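Adenosylmethionine-8-amino-7-oxononanoate aminotransferase (Methanocaldococcus jannaschii, PDB 6ZHK) probably catalyses the pyridoxal-phosphate-dependent transfer of an amino group from S-adenosylmethionine to 8-amino-7-oxononanoate, a step in biotin synthesis. Local coordinates at residues I128-A133 / E227-I232; G154-T159 / I266-A271. All coordinates share one frame; numbering follows the deposited sequence.

Overall arrangement
Both contacts are buried, but they lie at different distances from the centre of the chain, about 19 Å for interaction 1 and about 6 Å for interaction 2, between centres. They meet in one mixed sheet, where strands 228-234 and 265-268 run side by side and Val231 O lies 2.8 Å from Ile266 N, probably a hydrogen bond. Helix 122-140 joins them too, with Ala129 against Ile266 and Val126 against His156 and Asp268. Both also touch the second subunit. Interaction 1 is apolar packing without a hydrogen bond. Interaction 2, where strand 265-268 runs out into the predicted cofactor site, is polar, built from a histidine, a carboxylate and a water.

Interaction 1 of 2, residues I128-A133 / E227-I232; sequences IAIKMA and EVFCVI
Ala133 and Ile130, one helical turn apart on helix 122-140, meet the ring of Phe229 in different ways. The methyl of Ala133 comes in at the ring edge, near its plane, with CB 3.9 Å from CD1 of Phe229. Ile130 crosses the phenylalanine obliquely: its CG2, anti to the backbone N (its CG1 has chi1 -77°), lies 4.0 Å from Phe229 CE1 and nearly as close to CZ. The carbonyl of Ile130 also reaches the ring, its O 3.7 Å from Phe229 CE1. Phe229 holds its CG between its own N and carbonyl carbon (chi1 63°), and this turns the ring toward Ile130 and Ala133 at the corner the chain makes at Phe229. One residue on, Cys230 sets its CB 4.1 Å from Ala133 CB, carrying the packing along the strand.

This is helix-on-sheet packing in the large domain of a fold-type I aminotransferase: helix 122-140 packs on strand 228-234, which runs between strands 147-151 and 265-268 in the sheet. Leu178 of the second subunit packs on both Ile130 and Phe229, so the dimer closes over the same apolar patch. With an alanine here in place of Phe229, Ile130 and that leucine would probably face a gap between helix and strand.

No hydrogen bond crosses the contact. Phe229 O, 3.4 Å from Ala133 CB, is buried against that methyl and has no polar partner in the model, so the join rests on shape and apolar burial, with one carbonyl paying for it.

Interaction 2 of 2, residues G154-T159 / I266-A271; sequences GYHGDT and ILDEVA
The imidazole of His156 presents its ND1 edge to Asp268, whose OD2 lies close to the ring plane. ND1 donates to OD2 over 2.6 Å in a nearly straight bond (164°), and OD2 receives it on its anti lone pair, the one turned away from OD1; the ring and carboxylate planes are 34° apart. In the flat ring of Tyr155, next door, one face carries Gly157 N, 3.4 Å above the plane and offset toward the rim. Its hydroxyl OH donates to Asp158 OD1 at 2.8 Å, arriving from above that carboxylate.

In fold-type I enzymes an aspartate at the end of this sheet strand pairs with the pyridine nitrogen of the cofactor, consistent with the predicted role of Asp268; His156 would then be second shell, fixing the carboxylate from the side. Asp268 places CG anti to its backbone N (chi1 174°), reaching out from the strand toward the histidine. Its other oxygen, OD1, accepts from Val270 N at 2.8 Å, closing an Asx turn, so each carboxylate oxygen has a protein donor. A water also donates to OD2 and to Tyr155 O, 3.1 Å from each, tying the predicted substrate-binding loop to the strand end. Val126 of helix 122-140 packs against both His156 and Asp268.

Interaction 1 of 2, residues I128-A133 / E227-I232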
loop_
_atom_site.group_PDB
_atom_site.type_symbol
_atom_site.label_atom_id
_atom_site.label_comp_id
_atom_site.label_asym_id
_atom_site.label_seq_id
_atom_site.Cartn_x
_atom_site.Cartn_y
_atom_site.Cartn_z
ATOM N N ILE A 128 5.531 -0.663 -8.626
ATOM C CA ILE A 128 4.874 -0.399 -9.884
ATOM C C ILE A 128 5.914 0.064 -10.900
ATOM O O ILE A 128 5.861 -0.362 -12.076
ATOM C CB ILE A 128 3.760 0.661 -9.688
ATOM C CG1 ILE A 128 2.590 0.031 -8.915
ATOM C CG2 ILE A 128 3.310 1.246 -11.039
ATOM C CD1 ILE A 128 1.628 1.132 -8.328
ATOM N N ALA A 129 6.842 0.909 -10.444
ATOM C CA ALA A 129 7.942 1.340 -11.298
ATOM C C ALA A 129 8.718 0.100 -11.779
ATOM O O ALA A 129 9.095 0.001 -12.942
ATOM C CB ALA A 129 8.857 2.311 -10.565
ATOM N N ILE A 130 9.037 -0.807 -10.862
ATOM C CA ILE A 130 9.776 -2.022 -11.214
ATOM C C ILE A 130 9.017 -2.754 -12.329
ATOM O O ILE A 130 9.634 -3.208 -13.294
ATOM C CB ILE A 130 9.999 -2.912 -9.945
ATOM C CG1 ILE A 130 11.115 -2.349 -9.067
ATOM C CG2 ILE A 130 10.224 -4.398 -10.265
ATOM C CD1 ILE A 130 11.127 -3.035 -7.660
ATOM N N LYS A 131 7.702 -2.950 -12.144
ATOM C CA LYS A 131 6.918 -3.778 -13.040
ATOM C C LYS A 131 6.776 -3.106 -14.391
ATOM O O LYS A 131 6.863 -3.771 -15.415
ATOM C CB LYS A 131 5.574 -4.189 -12.451
ATOM C CG LYS A 131 5.689 -5.040 -11.175
ATOM C CD LYS A 131 4.323 -5.350 -10.607
ATOM C CE LYS A 131 3.290 -5.819 -11.644
ATOM N NZ LYS A 131 2.022 -6.225 -10.972
ATOM N N MET A 132 6.647 -1.770 -14.403
ATOM C CA MET A 132 6.538 -1.036 -15.649
ATOM C C MET A 132 7.841 -1.207 -16.422
ATOM O O MET A 132 7.777 -1.438 -17.629
ATOM C CB MET A 132 6.329 0.465 -15.331
ATOM C CG MET A 132 4.913 0.765 -14.868
ATOM S SD MET A 132 4.916 2.494 -14.398
ATOM C CE MET A 132 3.161 2.799 -14.193
ATOM N N ALA A 133 8.991 -1.076 -15.735
ATOM C CA ALA A 133 10.301 -1.098 -16.378
ATOM C C ALA A 133 10.516 -2.501 -16.958
ATOM O O ALA A 133 10.811 -2.644 -18.121
ATOM C CB ALA A 133 11.417 -0.716 -15.417
ATOM N N GLU A 227 21.269 -6.789 -19.727
ATOM C CA GLU A 227 20.592 -7.766 -18.873
ATOM C C GLU A 227 19.789 -7.098 -17.767
ATOM O O GLU A 227 19.292 -7.776 -16.849
ATOM C CB GLU A 227 21.554 -8.794 -18.270
ATOM C CG GLU A 227 22.468 -8.290 -17.179
ATOM C CD GLU A 227 23.632 -9.236 -16.843
ATOM O OE1 GLU A 227 23.416 -10.167 -16.051
ATOM O OE2 GLU A 227 24.777 -9.037 -17.362
ATOM N N VAL A 228 19.619 -5.779 -17.851
ATOM C CA VAL A 228 19.075 -5.031 -16.705
ATOM C C VAL A 228 17.834 -4.259 -17.168
ATOM O O VAL A 228 17.858 -3.709 -18.273
ATOM C CB VAL A 228 20.212 -4.119 -16.175
ATOM C CG1 VAL A 228 19.744 -2.789 -15.607
ATOM C CG2 VAL A 228 21.093 -4.877 -15.178
ATOM N N PHE A 229 16.739 -4.278 -16.377
ATOM C CA PHE A 229 15.534 -3.511 -16.719
ATOM C C PHE A 229 15.437 -2.146 -16.038
ATOM O O PHE A 229 14.616 -1.310 -16.461
ATOM C CB PHE A 229 14.258 -4.334 -16.522
ATOM C CG PHE A 229 14.032 -4.732 -15.089
ATOM C CD1 PHE A 229 13.413 -3.828 -14.223
ATOM C CD2 PHE A 229 14.508 -5.936 -14.583
ATOM C CE1 PHE A 229 13.195 -4.172 -12.883
ATOM C CE2 PHE A 229 14.244 -6.294 -13.259
ATOM C CZ PHE A 229 13.588 -5.418 -12.403
ATOM N N CYS A 230 16.280 -1.910 -15.028
ATOM C CA CYS A 230 16.359 -0.551 -14.496
ATOM C C CYS A 230 17.601 -0.350 -13.625
ATOM O O CYS A 230 18.280 -1.311 -13.275
ATOM C CB CYS A 230 15.119 -0.265 -13.652
ATOM S SG CYS A 230 15.140 -1.145 -12.056
ATOM N N VAL A 231 17.944 0.937 -13.403
ATOM C CA VAL A 231 18.795 1.438 -12.338
ATOM C C VAL A 231 17.852 2.255 -11.451
ATOM O O VAL A 231 17.014 2.961 -11.976
ATOM C CB VAL A 231 19.933 2.319 -12.885
ATOM C CG1 VAL A 231 20.554 3.116 -11.721
ATOM C CG2 VAL A 231 20.973 1.470 -13.643
ATOM N N ILE A 232 17.862 2.046 -10.143
ATOM C CA ILE A 232 16.982 2.775 -9.238
ATOM C C ILE A 232 17.847 3.332 -8.116
ATOM O O ILE A 232 18.763 2.623 -7.636
ATOM C CB ILE A 232 15.813 1.915 -8.728
ATOM C CG1 ILE A 232 14.962 2.764 -7.754
ATOM C CG2 ILE A 232 16.343 0.675 -8.055
ATOM C CD1 ILE A 232 13.673 2.051 -7.273
#

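Interaction 2 of 2, residues G154-T159 / I266-A271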
loop_
_atom_site.group_PDB
_atom_site.type_symbol
_atom_site.label_atom_id
_atom_site.label_comp_id
_atom_site.label_asym_id
_atom_site.label_seq_id
_atom_site.Cartn_x
_atom_site.Cartn_y
_atom_site.Cartn_z
ATOM N N GLY A 154 20.843 1.332 0.003
ATOM C CA GLY A 154 19.670 2.067 -0.460
ATOM C C GLY A 154 18.382 1.448 0.110
ATOM O O GLY A 154 18.380 0.288 0.513
ATOM N N TYR A 155 17.281 2.202 0.099
ATOM C CA TYR A 155 16.065 1.720 0.736
ATOM C C TYR A 155 14.893 2.242 -0.100
ATOM O O TYR A 155 14.870 3.418 -0.432
ATOM C CB TYR A 155 15.964 2.273 2.170
ATOM C CG TYR A 155 14.660 1.869 2.822
ATOM C CD1 TYR A 155 14.521 0.625 3.417
ATOM C CD2 TYR A 155 13.573 2.744 2.844
ATOM C CE1 TYR A 155 13.309 0.199 3.944
ATOM C CE2 TYR A 155 12.371 2.365 3.430
ATOM C CZ TYR A 155 12.253 1.090 3.962
ATOM O OH TYR A 155 11.060 0.737 4.522
ATOM N N HIS A 156 13.928 1.341 -0.405
ATOM C CA HIS A 156 12.798 1.627 -1.277
ATOM C C HIS A 156 11.497 1.102 -0.682
ATOM O O HIS A 156 10.445 1.274 -1.305
ATOM C CB HIS A 156 13.087 1.050 -2.678
ATOM C CG HIS A 156 14.213 1.823 -3.313
ATOM N ND1 HIS A 156 14.112 3.153 -3.616
ATOM C CD2 HIS A 156 15.455 1.470 -3.632
ATOM C CE1 HIS A 156 15.266 3.612 -4.071
ATOM N NE2 HIS A 156 16.079 2.588 -4.159
ATOM N N GLY A 157 11.556 0.554 0.540
ATOM C CA GLY A 157 10.358 0.032 1.167
ATOM C C GLY A 157 10.523 -1.429 1.545
ATOM O O GLY A 157 11.573 -2.039 1.282
ATOM N N ASP A 158 9.415 -2.026 2.015
ATOM C CA ASP A 158 9.550 -3.314 2.688
ATOM C C ASP A 158 8.767 -4.456 2.020
ATOM O O ASP A 158 8.829 -5.588 2.520
ATOM C CB ASP A 158 9.014 -3.246 4.127
ATOM C CG ASP A 158 9.714 -2.193 4.965
ATOM O OD1 ASP A 158 10.927 -2.004 4.754
ATOM O OD2 ASP A 158 8.998 -1.512 5.694
ATOM N N THR A 159 7.995 -4.195 0.929
ATOM C CA THR A 159 7.420 -5.318 0.211
ATOM C C THR A 159 8.519 -6.030 -0.606
ATOM O O THR A 159 9.640 -5.544 -0.716
ATOM C CB THR A 159 6.213 -4.849 -0.607
ATOM O OG1 THR A 159 6.680 -3.710 -1.340
ATOM C CG2 THR A 159 5.089 -4.395 0.291
ATOM N N ILE A 266 15.011 4.850 -12.657
ATOM C CA ILE A 266 13.921 5.125 -11.755
ATOM C C ILE A 266 14.453 5.960 -10.617
ATOM O O ILE A 266 15.413 5.550 -9.990
ATOM C CB ILE A 266 13.376 3.783 -11.207
ATOM C CG1 ILE A 266 12.952 2.885 -12.381
ATOM C CG2 ILE A 266 12.267 4.115 -10.210
ATOM C CD1 ILE A 266 12.289 1.548 -11.856
ATOM N N LEU A 267 13.834 7.111 -10.338
ATOM C CA LEU A 267 14.277 7.890 -9.183
ATOM C C LEU A 267 13.167 7.825 -8.143
ATOM O O LEU A 267 12.004 8.162 -8.400
ATOM C CB LEU A 267 14.561 9.334 -9.584
ATOM C CG LEU A 267 15.354 10.177 -8.585
ATOM C CD1 LEU A 267 16.785 9.659 -8.521
ATOM C CD2 LEU A 267 15.337 11.673 -9.008
ATOM N N ASP A 268 13.561 7.363 -6.931
ATOM C CA ASP A 268 12.611 7.267 -5.849
ATOM C C ASP A 268 12.661 8.562 -5.021
ATOM O O ASP A 268 13.555 8.725 -4.200
ATOM C CB ASP A 268 12.943 6.035 -4.996
ATOM C CG ASP A 268 12.081 5.937 -3.750
ATOM O OD1 ASP A 268 11.278 6.870 -3.516
ATOM O OD2 ASP A 268 12.178 4.877 -3.079
ATOM N N GLU A 269 11.693 9.462 -5.234
ATOM C CA GLU A 269 11.626 10.706 -4.450
ATOM C C GLU A 269 10.501 10.602 -3.415
ATOM O O GLU A 269 9.866 11.577 -3.059
ATOM C CB GLU A 269 11.475 11.889 -5.402
ATOM C CG GLU A 269 12.758 12.165 -6.193
ATOM C CD GLU A 269 13.017 13.655 -6.400
ATOM O OE1 GLU A 269 12.990 14.426 -5.375
ATOM O OE2 GLU A 269 13.205 14.067 -7.584
ATOM N N VAL A 270 10.266 9.389 -2.890
ATOM C CA VAL A 270 9.179 9.284 -1.936
ATOM C C VAL A 270 9.429 10.175 -0.708
ATOM O O VAL A 270 8.534 10.854 -0.254
ATOM C CB VAL A 270 8.889 7.816 -1.554
ATOM C CG1 VAL A 270 7.951 7.765 -0.353
ATOM C CG2 VAL A 270 8.273 7.077 -2.744
ATOM N N ALA A 271 10.669 10.254 -0.247
ATOM C CA ALA A 271 11.012 11.072 0.905
ATOM C C ALA A 271 11.483 12.456 0.445
ATOM O O ALA A 271 11.261 13.421 1.144
ATOM C CB ALA A 271 12.108 10.358 1.689
HETATM O O HOH W 1 13.148 6.006 -0.345
#